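Local coordinates for protein toxin coregulated pilin (Vibrio cholerae, PDB 3HRV) that forms the major subunit of the toxin-coregulated pilus, a type IV pilus essential for bacterial aggregation and colonization of the host small intestine, at residues F89-A100 with F134-T145; G121-V129 with G153-A161. All coordinates share one frame; numbering follows the deposited sequence.

In the fold
Both contacts belong to the five-stranded antiparallel sheet of the pilin domain, whose order is 87-93, 100-108, 185-191, 126-131, 155-158. Interaction 1 sets the outermost strand 87-93 and its turn against the loop 134-145, and interaction 2 pairs strand 126-131 with the other outermost strand, 155-158. The loop leaves strand 126-131 and leads back toward strand 155-158, and the two contacts lie about 13 Å apart, centre to centre. L140 O of interaction 1 is 3.1 Å from N128 ND2 of interaction 2, a probable hydrogen bond, and F143 CE1 packs 3.6 Å from F126 CB. The rings of F91 and F126 also meet, joining the two contacts on one side of the sheet.

Interaction 1. Residues F89-A100 with F134-T145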
loop_
_atom_site.group_PDB
_atom_site.type_symbol
_atom_site.label_atom_id
_atom_site.label_comp_id
_atom_site.label_asym_id
_atom_site.label_seq_id
_atom_site.Cartn_x
_atom_site.Cartn_y
_atom_site.Cartn_z
ATOM N N PHE A 89 3.175 0.650 -7.541
ATOM C CA PHE A 89 4.583 0.349 -7.761
ATOM C C PHE A 89 4.828 -1.145 -7.828
ATOM O O PHE A 89 4.291 -1.908 -7.027
ATOM C CB PHE A 89 5.454 0.875 -6.616
ATOM C CG PHE A 89 5.744 2.344 -6.672
ATOM C CD1 PHE A 89 4.899 3.258 -6.052
ATOM C CD2 PHE A 89 6.888 2.809 -7.309
ATOM C CE1 PHE A 89 5.197 4.621 -6.064
ATOM C CE2 PHE A 89 7.193 4.167 -7.327
ATOM C CZ PHE A 89 6.348 5.075 -6.702
ATOM N N SER A 90 5.649 -1.562 -8.780
ATOM C CA SER A 90 6.015 -2.960 -8.869
ATOM C C SER A 90 7.354 -2.986 -8.139
ATOM O O SER A 90 8.181 -2.095 -8.336
ATOM C CB SER A 90 6.203 -3.377 -10.327
ATOM O OG SER A 90 4.955 -3.568 -10.965
ATOM N N PHE A 91 7.560 -3.962 -7.262
ATOM C CA PHE A 91 8.832 -4.028 -6.553
ATOM C C PHE A 91 9.309 -5.465 -6.373
ATOM O O PHE A 91 8.589 -6.411 -6.677
ATOM C CB PHE A 91 8.769 -3.235 -5.224
ATOM C CG PHE A 91 7.892 -3.834 -4.157
ATOM C CD1 PHE A 91 8.438 -4.182 -2.924
ATOM C CD2 PHE A 91 6.520 -3.980 -4.342
ATOM C CE1 PHE A 91 7.639 -4.662 -1.890
ATOM C CE2 PHE A 91 5.710 -4.461 -3.310
ATOM C CZ PHE A 91 6.272 -4.801 -2.081
ATOM N N PRO A 92 10.547 -5.651 -5.895
ATOM C CA PRO A 92 11.063 -7.009 -5.721
ATOM C C PRO A 92 10.496 -7.893 -4.625
ATOM O O PRO A 92 9.949 -7.420 -3.631
ATOM C CB PRO A 92 12.563 -6.781 -5.548
ATOM C CG PRO A 92 12.620 -5.480 -4.855
ATOM C CD PRO A 92 11.579 -4.650 -5.573
ATOM N N ARG A 93 10.627 -9.199 -4.839
ATOM C CA ARG A 93 10.194 -10.192 -3.870
ATOM C C ARG A 93 11.286 -11.244 -3.826
ATOM O O ARG A 93 11.561 -11.908 -4.825
ATOM C CB ARG A 93 8.870 -10.849 -4.263
ATOM C CG ARG A 93 8.476 -11.947 -3.284
ATOM C CD ARG A 93 7.158 -12.622 -3.610
ATOM N NE ARG A 93 6.902 -13.717 -2.676
ATOM C CZ ARG A 93 5.772 -14.414 -2.620
ATOM N NH1 ARG A 93 4.774 -14.135 -3.445
ATOM N NH2 ARG A 93 5.644 -15.401 -1.744
ATOM N N ASN A 94 11.920 -11.381 -2.669
ATOM C CA ASN A 94 12.995 -12.347 -2.500
ATOM C C ASN A 94 14.123 -12.024 -3.478
ATOM O O ASN A 94 14.728 -12.919 -4.068
ATOM C CB ASN A 94 12.466 -13.764 -2.737
ATOM C CG ASN A 94 13.306 -14.820 -2.054
ATOM O OD1 ASN A 94 13.893 -14.572 -1.001
ATOM N ND2 ASN A 94 13.372 -16.004 -2.651
ATOM N N SER A 95 14.383 -10.727 -3.641
ATOM C CA SER A 95 15.437 -10.215 -4.515
ATOM C C SER A 95 15.138 -10.238 -6.013
ATOM O O SER A 95 15.911 -9.703 -6.808
ATOM C CB SER A 95 16.750 -10.956 -4.246
ATOM O OG SER A 95 17.495 -10.293 -3.238
ATOM N N ALA A 96 14.026 -10.853 -6.401
ATOM C CA ALA A 96 13.648 -10.911 -7.811
ATOM C C ALA A 96 12.842 -9.657 -8.128
ATOM O O ALA A 96 11.838 -9.384 -7.479
ATOM C CB ALA A 96 12.817 -12.156 -8.081
ATOM N N ALA A 97 13.284 -8.901 -9.127
ATOM C CA ALA A 97 12.614 -7.661 -9.507
ATOM C C ALA A 97 11.183 -7.821 -10.014
ATOM O O ALA A 97 10.855 -8.781 -10.712
ATOM C CB ALA A 97 13.444 -6.927 -10.555
ATOM N N ASN A 98 10.343 -6.858 -9.645
ATOM C CA ASN A 98 8.945 -6.802 -10.063
ATOM C C ASN A 98 8.125 -8.068 -9.848
ATOM O O ASN A 98 7.298 -8.438 -10.689
ATOM C CB ASN A 98 8.885 -6.381 -11.530
ATOM C CG ASN A 98 9.670 -5.116 -11.793
ATOM O OD1 ASN A 98 9.536 -4.131 -11.066
ATOM N ND2 ASN A 98 10.501 -5.134 -12.830
ATOM N N LYS A 99 8.339 -8.718 -8.711
ATOM C CA LYS A 99 7.608 -9.934 -8.382
ATOM C C LYS A 99 6.465 -9.634 -7.416
ATOM O O LYS A 99 5.758 -10.538 -6.971
ATOM C CB LYS A 99 8.554 -10.969 -7.772
ATOM C CG LYS A 99 9.504 -11.610 -8.770
ATOM C CD LYS A 99 8.750 -12.437 -9.795
ATOM C CE LYS A 99 9.701 -13.281 -10.628
ATOM N NZ LYS A 99 9.076 -13.729 -11.900
ATOM N N ALA A 100 6.296 -8.357 -7.091
ATOM C CA ALA A 100 5.230 -7.920 -6.194
ATOM C C ALA A 100 4.833 -6.502 -6.583
ATOM O O ALA A 100 5.499 -5.865 -7.393
ATOM C CB ALA A 100 5.709 -7.950 -4.741
ATOM N N PHE A 134 6.563 7.641 -1.859
ATOM C CA PHE A 134 7.591 6.705 -2.286
ATOM C C PHE A 134 8.034 7.250 -3.638
ATOM O O PHE A 134 7.236 7.335 -4.573
ATOM C CB PHE A 134 7.019 5.292 -2.441
ATOM C CG PHE A 134 6.630 4.649 -1.138
ATOM C CD1 PHE A 134 5.390 4.903 -0.557
ATOM C CD2 PHE A 134 7.520 3.807 -0.475
ATOM C CE1 PHE A 134 5.043 4.329 0.667
ATOM C CE2 PHE A 134 7.185 3.230 0.745
ATOM C CZ PHE A 134 5.942 3.491 1.318
ATOM N N ALA A 135 9.302 7.637 -3.729
ATOM C CA ALA A 135 9.837 8.211 -4.958
ATOM C C ALA A 135 10.546 7.202 -5.851
ATOM O O ALA A 135 10.641 7.398 -7.064
ATOM C CB ALA A 135 10.786 9.353 -4.618
ATOM N N ALA A 136 11.047 6.128 -5.253
ATOM C CA ALA A 136 11.754 5.105 -6.011
ATOM C C ALA A 136 11.423 3.717 -5.494
ATOM O O ALA A 136 11.064 3.547 -4.330
ATOM C CB ALA A 136 13.258 5.341 -5.928
ATOM N N VAL A 137 11.553 2.726 -6.368
ATOM C CA VAL A 137 11.281 1.344 -6.004
ATOM C C VAL A 137 12.027 0.961 -4.728
ATOM O O VAL A 137 11.499 0.243 -3.882
ATOM C CB VAL A 137 11.705 0.382 -7.137
ATOM C CG1 VAL A 137 11.495 -1.061 -6.711
ATOM C CG2 VAL A 137 10.906 0.685 -8.394
ATOM N N ALA A 138 13.254 1.454 -4.592
ATOM C CA ALA A 138 14.078 1.159 -3.424
ATOM C C ALA A 138 13.403 1.532 -2.106
ATOM O O ALA A 138 13.658 0.911 -1.076
ATOM C CB ALA A 138 15.414 1.882 -3.541
ATOM N N ASP A 139 12.542 2.544 -2.147
ATOM C CA ASP A 139 11.834 3.019 -0.959
ATOM C C ASP A 139 10.848 2.006 -0.386
ATOM O O ASP A 139 10.479 2.087 0.785
ATOM C CB ASP A 139 11.063 4.303 -1.283
ATOM C CG ASP A 139 11.967 5.451 -1.675
ATOM O OD1 ASP A 139 11.438 6.479 -2.151
ATOM O OD2 ASP A 139 13.198 5.332 -1.504
ATOM N N LEU A 140 10.423 1.055 -1.212
ATOM C CA LEU A 140 9.452 0.054 -0.786
ATOM C C LEU A 140 10.033 -1.143 -0.049
ATOM O O LEU A 140 9.348 -1.777 0.752
ATOM C CB LEU A 140 8.666 -0.448 -1.997
ATOM C CG LEU A 140 7.760 0.574 -2.681
ATOM C CD1 LEU A 140 7.386 0.072 -4.058
ATOM C CD2 LEU A 140 6.523 0.815 -1.829
ATOM N N GLY A 141 11.296 -1.453 -0.317
ATOM C CA GLY A 141 11.907 -2.601 0.323
ATOM C C GLY A 141 11.671 -3.850 -0.507
ATOM O O GLY A 141 11.581 -3.780 -1.732
ATOM N N ASP A 142 11.558 -4.993 0.160
ATOM C CA ASP A 142 11.346 -6.265 -0.519
ATOM C C ASP A 142 10.147 -6.983 0.092
ATOM O O ASP A 142 10.068 -7.158 1.305
ATOM C CB ASP A 142 12.596 -7.142 -0.386
ATOM C CG ASP A 142 12.535 -8.390 -1.249
ATOM O OD1 ASP A 142 13.274 -8.463 -2.253
ATOM O OD2 ASP A 142 11.743 -9.297 -0.928
ATOM N N PHE A 143 9.216 -7.396 -0.760
ATOM C CA PHE A 143 8.007 -8.077 -0.318
ATOM C C PHE A 143 8.256 -9.283 0.580
ATOM O O PHE A 143 7.512 -9.518 1.531
ATOM C CB PHE A 143 7.194 -8.524 -1.538
ATOM C CG PHE A 143 5.872 -9.158 -1.198
ATOM C CD1 PHE A 143 4.751 -8.370 -0.946
ATOM C CD2 PHE A 143 5.741 -10.542 -1.138
ATOM C CE1 PHE A 143 3.519 -8.954 -0.642
ATOM C CE2 PHE A 143 4.518 -11.136 -0.835
ATOM C CZ PHE A 143 3.401 -10.341 -0.586
ATOM N N GLU A 144 9.308 -10.043 0.293
ATOM C CA GLU A 144 9.579 -11.240 1.076
ATOM C C GLU A 144 10.738 -11.174 2.065
ATOM O O GLU A 144 10.742 -11.912 3.049
ATOM C CB GLU A 144 9.775 -12.434 0.134
ATOM C CG GLU A 144 9.926 -13.776 0.842
ATOM C CD GLU A 144 9.713 -14.957 -0.088
ATOM O OE1 GLU A 144 9.797 -16.111 0.383
ATOM O OE2 GLU A 144 9.460 -14.731 -1.292
ATOM N N THR A 145 11.711 -10.299 1.827
ATOM C CA THR A 145 12.851 -10.227 2.737
ATOM C C THR A 145 12.865 -9.046 3.706
ATOM O O THR A 145 13.695 -9.002 4.615
ATOM C CB THR A 145 14.188 -10.263 1.959
ATOM O OG1 THR A 145 14.279 -9.128 1.093
ATOM C CG2 THR A 145 14.281 -11.535 1.133
HETATM O O HOH W 1 7.265 -17.344 -0.180
#
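The loop 134-145 passes over the end of strand 89-93 and ties its backbone to it at one point, F143 N to P92 O (3.0 Å, 162° at the hydrogen). Just beyond, the carboxylate of D142 clasps the type I' turn R93-A96: OD2 takes N94 N at 2.7 Å through its syn lone pair, and OD1 takes S95 N at 2.9 Å. OD2 also accepts from E144 N, making an Asx turn, and from T145 N, so three backbone N-H groups grip one oxygen. An acidic side chain suits this place because it can accept N-H groups from both the turn and its own loop. R93 reaches back alongside F143 as an extended chain, CG anti to the backbone N (chi1 176°). F143 CE2 sits against one face of the R93 guanidinium, off toward the rim of that group, the two planes being 55° apart, while R93 NE makes a salt bridge at 3.1 Å to E144 OE2, which it meets from above the carboxylate plane. A water accepts from R93 NH2 and donates to E144 OE1, while R93 NH1 is hydrogen-bonded to S192 OG. The hairpin of strands 87-93 and 100-108, with a classic beta bulge where K99 and A100 face F91, forms one margin of the pilin sheet, and the loop covers its apolar face. There A100 CB touches F143 CB (3.6 Å), and the F91 side chain crosses those of L140 and F143 at about a right angle, with G141 O at its ring edge (3.4 Å from F91 CD1). Branched V137 uses CG1 to fill the angle between F91 CB and P92 CD, and L140 CD1 presses on F89 CB at 3.3 Å.

Interaction 2. Residues G121-V129 with G153-A161; sequences GDMFPFINV and GAGVIKSIA
K158 and I127 lie obliquely across one another, the lysine's methylene chain running over the isoleucine so that its CD comes 3.7 Å from I127 CD1. A first torsion near 180° (chi1 -173°) sends K158 CG away from its own backbone N, and with every later torsion extended the chain carries its ammonium past P125 to the 3-10 segment 121-123 and the residue after it. K158 NZ donates to F124 O at 2.7 Å and to G121 O at 2.9 Å. In both bonds it sits above the carbonyl plane, and at G121 O it approaches the opposite face from F124 N. A long side chain with an apolar stem and a charged end suits both halves of this path.

I157 occupies the same side of the strand pair, wedging CG1 against I127 CG2 (3.8 Å) and CD1 against V129 CG2 (3.7 Å). On the other face, the V156 and F126 side chains cross at about a right angle, V156 CG2 lying 3.9 Å from F126 CZ and also touching N128 ND2.

Between these layers the backbones pair through I127 N to K158 O, I157 N to I127 O, and the reciprocal bonds of V129 with G155, where glycine readily accepts the positive phi. I157 and K158 both face I127, a classic beta bulge in the antiparallel pairing that adds strand 155-158 to the margin of the pilin sheet.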
loop_
_atom_site.group_PDB
_atom_site.type_symbol
_atom_site.label_atom_id
_atom_site.label_comp_id
_atom_site.label_asym_id
_atom_site.label_seq_id
_atom_site.Cartn_x
_atom_site.Cartn_y
_atom_site.Cartn_z
ATOM N N GLY A 121 -5.872 -3.199 6.279
ATOM C CA GLY A 121 -4.658 -3.983 6.440
ATOM C C GLY A 121 -4.771 -5.488 6.271
ATOM O O GLY A 121 -3.860 -6.116 5.736
ATOM N N ASP A 122 -5.875 -6.077 6.723
ATOM C CA ASP A 122 -6.058 -7.523 6.616
ATOM C C ASP A 122 -6.123 -8.033 5.182
ATOM O O ASP A 122 -5.947 -9.225 4.928
ATOM C CB ASP A 122 -7.321 -7.955 7.365
ATOM C CG ASP A 122 -8.591 -7.489 6.678
ATOM O OD1 ASP A 122 -9.409 -8.348 6.285
ATOM O OD2 ASP A 122 -8.766 -6.261 6.527
ATOM N N MET A 123 -6.423 -7.006 4.063
ATOM C CA MET A 123 -6.481 -7.414 2.668
ATOM C C MET A 123 -5.097 -7.481 2.025
ATOM O O MET A 123 -4.949 -8.000 0.918
ATOM C CB MET A 123 -7.373 -6.444 1.886
ATOM C CG MET A 123 -8.831 -6.451 2.302
ATOM S SD MET A 123 -9.800 -5.238 1.387
ATOM C CE MET A 123 -8.529 -4.180 0.779
ATOM N N PHE A 124 -4.065 -7.048 2.846
ATOM C CA PHE A 124 -2.713 -7.013 2.287
ATOM C C PHE A 124 -1.651 -7.692 3.142
ATOM O O PHE A 124 -1.548 -7.439 4.338
ATOM C CB PHE A 124 -2.270 -5.566 2.047
ATOM C CG PHE A 124 -3.076 -4.848 1.009
ATOM C CD1 PHE A 124 -4.191 -4.098 1.370
ATOM C CD2 PHE A 124 -2.729 -4.933 -0.336
ATOM C CE1 PHE A 124 -4.947 -3.445 0.402
ATOM C CE2 PHE A 124 -3.479 -4.283 -1.309
ATOM C CZ PHE A 124 -4.590 -3.538 -0.938
ATOM N N PRO A 125 -0.846 -8.559 2.549
ATOM C CA PRO A 125 0.200 -9.228 3.325
ATOM C C PRO A 125 1.469 -8.202 3.641
ATOM O O PRO A 125 2.283 -8.418 4.539
ATOM C CB PRO A 125 0.335 -10.581 2.621
ATOM C CG PRO A 125 -0.048 -10.279 1.216
ATOM C CD PRO A 125 -1.230 -9.359 1.375
ATOM N N PHE A 126 1.503 -7.219 2.874
ATOM C CA PHE A 126 2.614 -6.276 3.013
ATOM C C PHE A 126 2.110 -4.850 3.266
ATOM O O PHE A 126 1.228 -4.367 2.557
ATOM C CB PHE A 126 3.448 -6.305 1.726
ATOM C CG PHE A 126 4.666 -5.420 1.751
ATOM C CD1 PHE A 126 5.885 -5.899 2.227
ATOM C CD2 PHE A 126 4.606 -4.117 1.260
ATOM C CE1 PHE A 126 7.027 -5.093 2.211
ATOM C CE2 PHE A 126 5.740 -3.304 1.240
ATOM C CZ PHE A 126 6.953 -3.794 1.715
ATOM N N ILE A 127 2.660 -4.191 4.282
ATOM C CA ILE A 127 2.282 -2.817 4.608
ATOM C C ILE A 127 3.529 -2.028 4.980
ATOM O O ILE A 127 4.289 -2.434 5.858
ATOM C CB ILE A 127 1.302 -2.755 5.793
ATOM C CG1 ILE A 127 0.047 -3.572 5.480
ATOM C CG2 ILE A 127 0.928 -1.300 6.072
ATOM C CD1 ILE A 127 -0.958 -3.618 6.617
ATOM N N ASN A 128 3.731 -0.899 4.309
ATOM C CA ASN A 128 4.891 -0.048 4.554
ATOM C C ASN A 128 4.400 1.385 4.754
ATOM O O ASN A 128 3.825 1.980 3.841
ATOM C CB ASN A 128 5.843 -0.115 3.354
ATOM C CG ASN A 128 7.179 0.558 3.621
ATOM O OD1 ASN A 128 7.267 1.495 4.411
ATOM N ND2 ASN A 128 8.223 0.093 2.942
ATOM N N VAL A 129 4.624 1.928 5.949
ATOM C CA VAL A 129 4.197 3.290 6.278
ATOM C C VAL A 129 5.382 4.239 6.180
ATOM O O VAL A 129 6.381 4.065 6.874
ATOM C CB VAL A 129 3.617 3.359 7.705
ATOM C CG1 VAL A 129 3.174 4.782 8.021
ATOM C CG2 VAL A 129 2.445 2.393 7.834
ATOM N N GLY A 153 6.065 1.307 14.356
ATOM C CA GLY A 153 4.960 2.027 13.742
ATOM C C GLY A 153 5.347 2.756 12.467
ATOM O O GLY A 153 4.584 3.575 11.956
ATOM N N ALA A 154 6.532 2.451 11.950
ATOM C CA ALA A 154 7.032 3.089 10.737
ATOM C C ALA A 154 7.726 2.065 9.845
ATOM O O ALA A 154 8.201 1.032 10.324
ATOM C CB ALA A 154 8.005 4.205 11.103
ATOM N N GLY A 155 7.790 2.363 8.551
ATOM C CA GLY A 155 8.419 1.451 7.617
ATOM C C GLY A 155 7.563 0.218 7.417
ATOM O O GLY A 155 6.334 0.281 7.506
ATOM N N VAL A 156 8.205 -0.911 7.144
ATOM C CA VAL A 156 7.481 -2.154 6.944
ATOM C C VAL A 156 6.948 -2.633 8.289
ATOM O O VAL A 156 7.722 -2.967 9.188
ATOM C CB VAL A 156 8.398 -3.231 6.326
ATOM C CG1 VAL A 156 7.646 -4.541 6.178
ATOM C CG2 VAL A 156 8.901 -2.755 4.972
ATOM N N ILE A 157 5.626 -2.646 8.431
ATOM C CA ILE A 157 5.005 -3.081 9.677
ATOM C C ILE A 157 4.231 -4.380 9.496
ATOM O O ILE A 157 3.570 -4.854 10.416
ATOM C CB ILE A 157 4.067 -1.992 10.257
ATOM C CG1 ILE A 157 2.933 -1.689 9.277
ATOM C CG2 ILE A 157 4.869 -0.733 10.561
ATOM C CD1 ILE A 157 1.895 -0.717 9.837
ATOM N N LYS A 158 4.314 -4.946 8.297
ATOM C CA LYS A 158 3.660 -6.214 7.993
ATOM C C LYS A 158 4.275 -6.790 6.721
ATOM O O LYS A 158 4.396 -6.092 5.718
ATOM C CB LYS A 158 2.147 -6.030 7.795
ATOM C CG LYS A 158 1.388 -7.347 7.638
ATOM C CD LYS A 158 -0.099 -7.136 7.368
ATOM C CE LYS A 158 -0.802 -8.466 7.121
ATOM N NZ LYS A 158 -2.261 -8.303 6.848
ATOM N N SER A 159 4.682 -8.056 6.777
ATOM C CA SER A 159 5.271 -8.727 5.619
ATOM C C SER A 159 5.302 -10.226 5.892
ATOM O O SER A 159 5.109 -10.659 7.030
ATOM C CB SER A 159 6.694 -8.229 5.362
ATOM O OG SER A 159 7.633 -8.931 6.158
ATOM N N ILE A 160 5.545 -11.017 4.853
ATOM C CA ILE A 160 5.587 -12.465 5.007
ATOM C C ILE A 160 6.944 -12.966 5.490
ATOM O O ILE A 160 7.122 -14.169 5.703
ATOM C CB ILE A 160 5.241 -13.191 3.687
ATOM C CG1 ILE A 160 6.277 -12.860 2.610
ATOM C CG2 ILE A 160 3.846 -12.789 3.224
ATOM C CD1 ILE A 160 6.159 -13.718 1.367
ATOM N N ALA A 161 7.942 -12.204 5.642
ATOM C CA ALA A 161 9.313 -12.487 6.062
ATOM C C ALA A 161 9.316 -13.214 7.408
ATOM O O ALA A 161 8.628 -12.811 8.345
ATOM C CB ALA A 161 10.106 -11.196 6.160
#